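Local coordinates for protein acetone carboxylase alpha subunit (Xanthobacter autotrophicus Py2, PDB 5M45) that belongs to the hydantoinase B/oxoprolinase family and binds manganese and magnesium ions as one type of subunit in a multi-chain assembly, at residues A[436-442]-A[533-539]; A[630-634]-A[655-659]. All coordinates share one frame; numbering follows the deposited sequence.

Contact 1 (A[436-442]-A[533-539]); sequences SNWLQGG and TMFFMGN
The side chain of Q440 lies obliquely across the ring of F535. Its CB sits over one face of the ring, toward the rim, in a CH-pi contact 3.8 Å from the F535 centroid. From there the chain runs on extended. Q440 CD comes within 3.6 Å of F535 CE2. Q440 OE1 stands 3.5 Å from F535 CZ. Q440 NE2 passes F535 CE2 and reaches M537 CB at 3.7 Å. The amide is turned 51° from the ring plane. NE2 gives a weak bond to W438 O and another bond to M187 O, which fixes the rotation of the amide. The F535 ring swings back to Q440 because its CG stands between the backbone N and the carbonyl carbon (chi1 63°). These residues form a hydrogen-bonded antiparallel pair between the two inner strands of a four-stranded sheet. Next along, G441 and M534 make a non-hydrogen-bonded pair, and G441 lets the CA atoms close to 4.0 Å. L439 CD2 touches M534 CE. Before Q440, where the ladder gives way to loop, N437 OD1 accepts from M537 N at 2.9 Å, with an N-H...O angle of 149°. N437 follows a cis peptide bond, and its ND2 is held by N620 and Y618. W438 N returns a bond to M537 O at 3.1 Å. The W438 side chain lies about 7 Å from the bound manganese.

Contact 2 (A[630-634]-A[655-659]); sequences DPLDR and EVYGV
Y657 meets P631 at the edge of its ring, where P631 O lies near the ring plane, 3.6 Å from Y657 CD1. One face of this ring carries the neighbouring V656, whose CG1 sits over the centre. R634 comes in obliquely, with CD 3.5 Å from Y657 CE1. The two side chains run side by side in the same direction, their guanidinium and ring planes 39° apart. R634 gets there as a long extended chain with CG anti to the backbone N (chi1 -177°). P631 CB packs against both residues of the helix end, 3.5 Å from V656 O and 3.7 Å from Y657 CD1. L632 CD1 reaches Y657 O at 3.8 Å and lies near G658, which leaves the helix with positive phi. The segment 630-634 is shaped by an Asx turn. D630 OD1 accepts from L632 N at 3.0 Å, at the head of the short 3-10 segment 631-633, and is also salt-bridged to R687. D630 OD2 bonds to the backbone of a chain of a different protein. No hydrogen bond links the two segments. The contact is thus van der Waals packing, while R634 is salt-bridged to D470 and D642, acids that would probably stabilise its positive charge.

In the fold
The centre of contact 1 is about 16 Å from the centre of the chain, and that of contact 2 about 32 Å, with about 18 Å between their nearest atoms. They share no secondary-structure element. Contact 1 pairs two strands of a sheet and is buried throughout. Contact 2 sets a turn after strand 617-621 against the end of helix 652-657, and is mostly buried although peripheral, partly beside a chain of a different protein. Contact 1 rests on backbone hydrogen bonds, extended by an asparagine side chain. Contact 2 has none across it, and its R634 and D630 pair with charged residues of other parts of the fold. Strand 617-621 touches contact 1, and the chain then runs on to open contact 2.

Contact 1 (A[436-442]-A[533-539])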
# COMPACT_ATOMS: atom_id res chain seq x y z
N SER A 436 -20.20 15.95 -8.91
CA SER A 436 -19.11 15.75 -9.93
C SER A 436 -19.21 16.91 -10.93
O SER A 436 -20.18 17.68 -10.85
CB SER A 436 -19.27 14.39 -10.61
OG SER A 436 -20.44 14.33 -11.44
N ASN A 437 -18.28 17.13 -11.87
CA ASN A 437 -17.00 16.42 -12.11
C ASN A 437 -15.93 16.68 -11.05
O ASN A 437 -15.91 17.75 -10.47
CB ASN A 437 -16.43 16.92 -13.45
CG ASN A 437 -15.10 16.24 -13.84
OD1 ASN A 437 -15.07 15.04 -14.15
ND2 ASN A 437 -14.03 17.03 -13.87
N TRP A 438 -15.04 15.70 -10.87
CA TRP A 438 -13.81 15.84 -10.07
C TRP A 438 -12.56 15.99 -10.97
O TRP A 438 -12.08 15.01 -11.60
CB TRP A 438 -13.65 14.62 -9.14
CG TRP A 438 -14.74 14.47 -8.13
CD1 TRP A 438 -15.88 13.69 -8.27
CD2 TRP A 438 -14.85 15.09 -6.84
NE1 TRP A 438 -16.67 13.80 -7.16
CE2 TRP A 438 -16.09 14.67 -6.27
CE3 TRP A 438 -14.06 16.00 -6.13
CZ2 TRP A 438 -16.52 15.08 -5.01
CZ3 TRP A 438 -14.48 16.43 -4.84
CH2 TRP A 438 -15.72 15.94 -4.29
N LEU A 439 -12.07 17.23 -11.07
CA LEU A 439 -10.86 17.54 -11.82
C LEU A 439 -9.66 16.95 -11.07
O LEU A 439 -9.44 17.26 -9.91
CB LEU A 439 -10.69 19.07 -12.01
CG LEU A 439 -9.44 19.61 -12.74
CD1 LEU A 439 -9.70 20.94 -13.40
CD2 LEU A 439 -8.19 19.72 -11.83
N GLN A 440 -8.92 16.08 -11.74
CA GLN A 440 -7.80 15.33 -11.11
C GLN A 440 -6.61 15.20 -12.06
O GLN A 440 -6.76 15.35 -13.27
CB GLN A 440 -8.26 13.93 -10.72
CG GLN A 440 -9.33 13.94 -9.62
CD GLN A 440 -9.89 12.56 -9.37
OE1 GLN A 440 -9.32 11.77 -8.61
NE2 GLN A 440 -11.00 12.24 -10.04
N GLY A 441 -5.46 14.91 -11.50
CA GLY A 441 -4.21 14.76 -12.24
C GLY A 441 -2.97 14.83 -11.38
O GLY A 441 -3.05 15.09 -10.19
N GLY A 442 -1.82 14.60 -12.01
CA GLY A 442 -0.54 14.60 -11.29
C GLY A 442 0.69 14.74 -12.17
O GLY A 442 0.61 14.78 -13.41
N THR A 533 -0.29 14.84 -16.19
CA THR A 533 -1.47 14.06 -16.67
C THR A 533 -2.76 14.57 -16.00
O THR A 533 -2.70 15.16 -14.92
CB THR A 533 -1.38 12.55 -16.37
OG1 THR A 533 -1.28 12.35 -14.96
CG2 THR A 533 -0.20 11.94 -17.10
N MET A 534 -3.92 14.38 -16.66
CA MET A 534 -5.23 14.67 -16.07
C MET A 534 -6.28 13.64 -16.51
O MET A 534 -6.10 12.92 -17.49
CB MET A 534 -5.71 16.10 -16.43
CG MET A 534 -4.68 17.21 -16.16
SD MET A 534 -5.24 18.90 -16.44
CE MET A 534 -6.47 19.09 -15.13
N PHE A 535 -7.39 13.59 -15.78
CA PHE A 535 -8.52 12.72 -16.10
C PHE A 535 -9.84 13.29 -15.53
O PHE A 535 -9.84 14.26 -14.76
CB PHE A 535 -8.27 11.26 -15.68
CG PHE A 535 -8.08 11.02 -14.18
CD1 PHE A 535 -6.82 11.22 -13.58
CD2 PHE A 535 -9.13 10.55 -13.40
CE1 PHE A 535 -6.63 10.97 -12.22
CE2 PHE A 535 -8.95 10.31 -12.04
CZ PHE A 535 -7.72 10.51 -11.46
N PHE A 536 -10.94 12.71 -16.02
CA PHE A 536 -12.31 13.11 -15.67
C PHE A 536 -13.00 12.01 -14.85
O PHE A 536 -12.75 10.81 -15.08
CB PHE A 536 -13.14 13.34 -16.98
CG PHE A 536 -12.70 14.52 -17.81
CD1 PHE A 536 -11.69 14.40 -18.75
CD2 PHE A 536 -13.32 15.75 -17.68
CE1 PHE A 536 -11.28 15.48 -19.54
CE2 PHE A 536 -12.92 16.84 -18.46
CZ PHE A 536 -11.87 16.72 -19.39
N MET A 537 -13.88 12.40 -13.94
CA MET A 537 -14.68 11.45 -13.14
C MET A 537 -16.02 12.06 -12.71
O MET A 537 -16.06 13.00 -11.94
CB MET A 537 -13.90 11.00 -11.88
CG MET A 537 -14.58 9.90 -11.04
SD MET A 537 -15.02 8.40 -11.95
CE MET A 537 -16.82 8.29 -11.86
N GLY A 538 -17.10 11.48 -13.24
CA GLY A 538 -18.50 11.90 -12.98
C GLY A 538 -19.49 11.10 -13.81
O GLY A 538 -19.10 10.25 -14.62
N ASN A 539 -20.78 11.35 -13.60
CA ASN A 539 -21.85 10.70 -14.35
C ASN A 539 -21.90 11.24 -15.78
O ASN A 539 -21.67 12.44 -16.00
CB ASN A 539 -23.21 10.86 -13.64
CG ASN A 539 -23.67 12.31 -13.53
OD1 ASN A 539 -22.91 13.16 -13.11
ND2 ASN A 539 -24.92 12.59 -13.93

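Contact 2 (A[630-634]-A[655-659])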
# COMPACT_ATOMS: atom_id res chain seq x y z
N ASP A 630 -44.97 20.54 -13.04
CA ASP A 630 -45.10 20.67 -14.50
C ASP A 630 -44.50 22.00 -14.98
O ASP A 630 -44.96 23.04 -14.56
CB ASP A 630 -46.60 20.61 -14.88
CG ASP A 630 -46.86 20.51 -16.40
OD1 ASP A 630 -45.95 20.75 -17.21
OD2 ASP A 630 -48.03 20.19 -16.77
N PRO A 631 -43.51 21.96 -15.91
CA PRO A 631 -42.94 23.22 -16.44
C PRO A 631 -43.96 24.13 -17.08
O PRO A 631 -43.75 25.34 -17.16
CB PRO A 631 -41.98 22.74 -17.53
CG PRO A 631 -41.61 21.36 -17.13
CD PRO A 631 -42.83 20.78 -16.48
N LEU A 632 -45.08 23.57 -17.55
CA LEU A 632 -46.15 24.39 -18.14
C LEU A 632 -46.87 25.31 -17.12
O LEU A 632 -47.61 26.21 -17.51
CB LEU A 632 -47.18 23.49 -18.87
CG LEU A 632 -47.53 23.93 -20.29
CD1 LEU A 632 -46.33 23.78 -21.21
CD2 LEU A 632 -48.67 23.07 -20.80
N ASP A 633 -46.66 25.05 -15.83
CA ASP A 633 -47.16 25.90 -14.77
C ASP A 633 -46.15 26.92 -14.24
O ASP A 633 -46.49 27.69 -13.35
CB ASP A 633 -47.71 25.05 -13.63
CG ASP A 633 -49.01 24.28 -14.07
OD1 ASP A 633 -49.78 24.83 -14.85
OD2 ASP A 633 -49.25 23.10 -13.72
N ARG A 634 -44.92 26.97 -14.79
CA ARG A 634 -43.95 27.95 -14.33
C ARG A 634 -44.43 29.36 -14.66
O ARG A 634 -45.02 29.57 -15.71
CB ARG A 634 -42.57 27.73 -14.94
CG ARG A 634 -41.48 28.69 -14.44
CD ARG A 634 -40.13 28.07 -14.65
NE ARG A 634 -38.95 28.84 -14.26
CZ ARG A 634 -38.54 29.02 -12.99
NH1 ARG A 634 -39.26 28.59 -11.96
NH2 ARG A 634 -37.41 29.69 -12.74
N GLU A 655 -40.13 25.23 -26.18
CA GLU A 655 -40.37 23.78 -26.20
C GLU A 655 -40.65 23.19 -24.81
O GLU A 655 -41.55 22.37 -24.65
CB GLU A 655 -39.18 23.06 -26.84
CG GLU A 655 -39.38 21.54 -27.02
CD GLU A 655 -40.24 21.14 -28.23
OE1 GLU A 655 -40.24 21.91 -29.19
OE2 GLU A 655 -40.92 20.07 -28.22
N VAL A 656 -39.90 23.63 -23.81
CA VAL A 656 -40.00 23.07 -22.45
C VAL A 656 -41.11 23.73 -21.62
O VAL A 656 -41.93 23.04 -21.01
CB VAL A 656 -38.64 23.20 -21.73
CG1 VAL A 656 -38.73 22.80 -20.26
CG2 VAL A 656 -37.59 22.35 -22.45
N TYR A 657 -41.14 25.07 -21.59
CA TYR A 657 -42.04 25.81 -20.71
C TYR A 657 -43.26 26.41 -21.41
O TYR A 657 -44.18 26.90 -20.73
CB TYR A 657 -41.24 26.93 -20.02
CG TYR A 657 -40.07 26.48 -19.17
CD1 TYR A 657 -40.27 26.05 -17.86
CD2 TYR A 657 -38.77 26.55 -19.64
CE1 TYR A 657 -39.21 25.65 -17.07
CE2 TYR A 657 -37.71 26.17 -18.85
CZ TYR A 657 -37.92 25.71 -17.56
OH TYR A 657 -36.87 25.30 -16.76
N GLY A 658 -43.28 26.38 -22.74
CA GLY A 658 -44.37 26.98 -23.51
C GLY A 658 -44.43 28.49 -23.41
O GLY A 658 -45.50 29.10 -23.58
N VAL A 659 -43.28 29.12 -23.12
CA VAL A 659 -43.23 30.57 -22.95
C VAL A 659 -42.61 31.22 -24.19
O VAL A 659 -41.55 30.80 -24.66
CB VAL A 659 -42.46 30.96 -21.65
CG1 VAL A 659 -42.31 32.48 -21.52
CG2 VAL A 659 -43.16 30.38 -20.41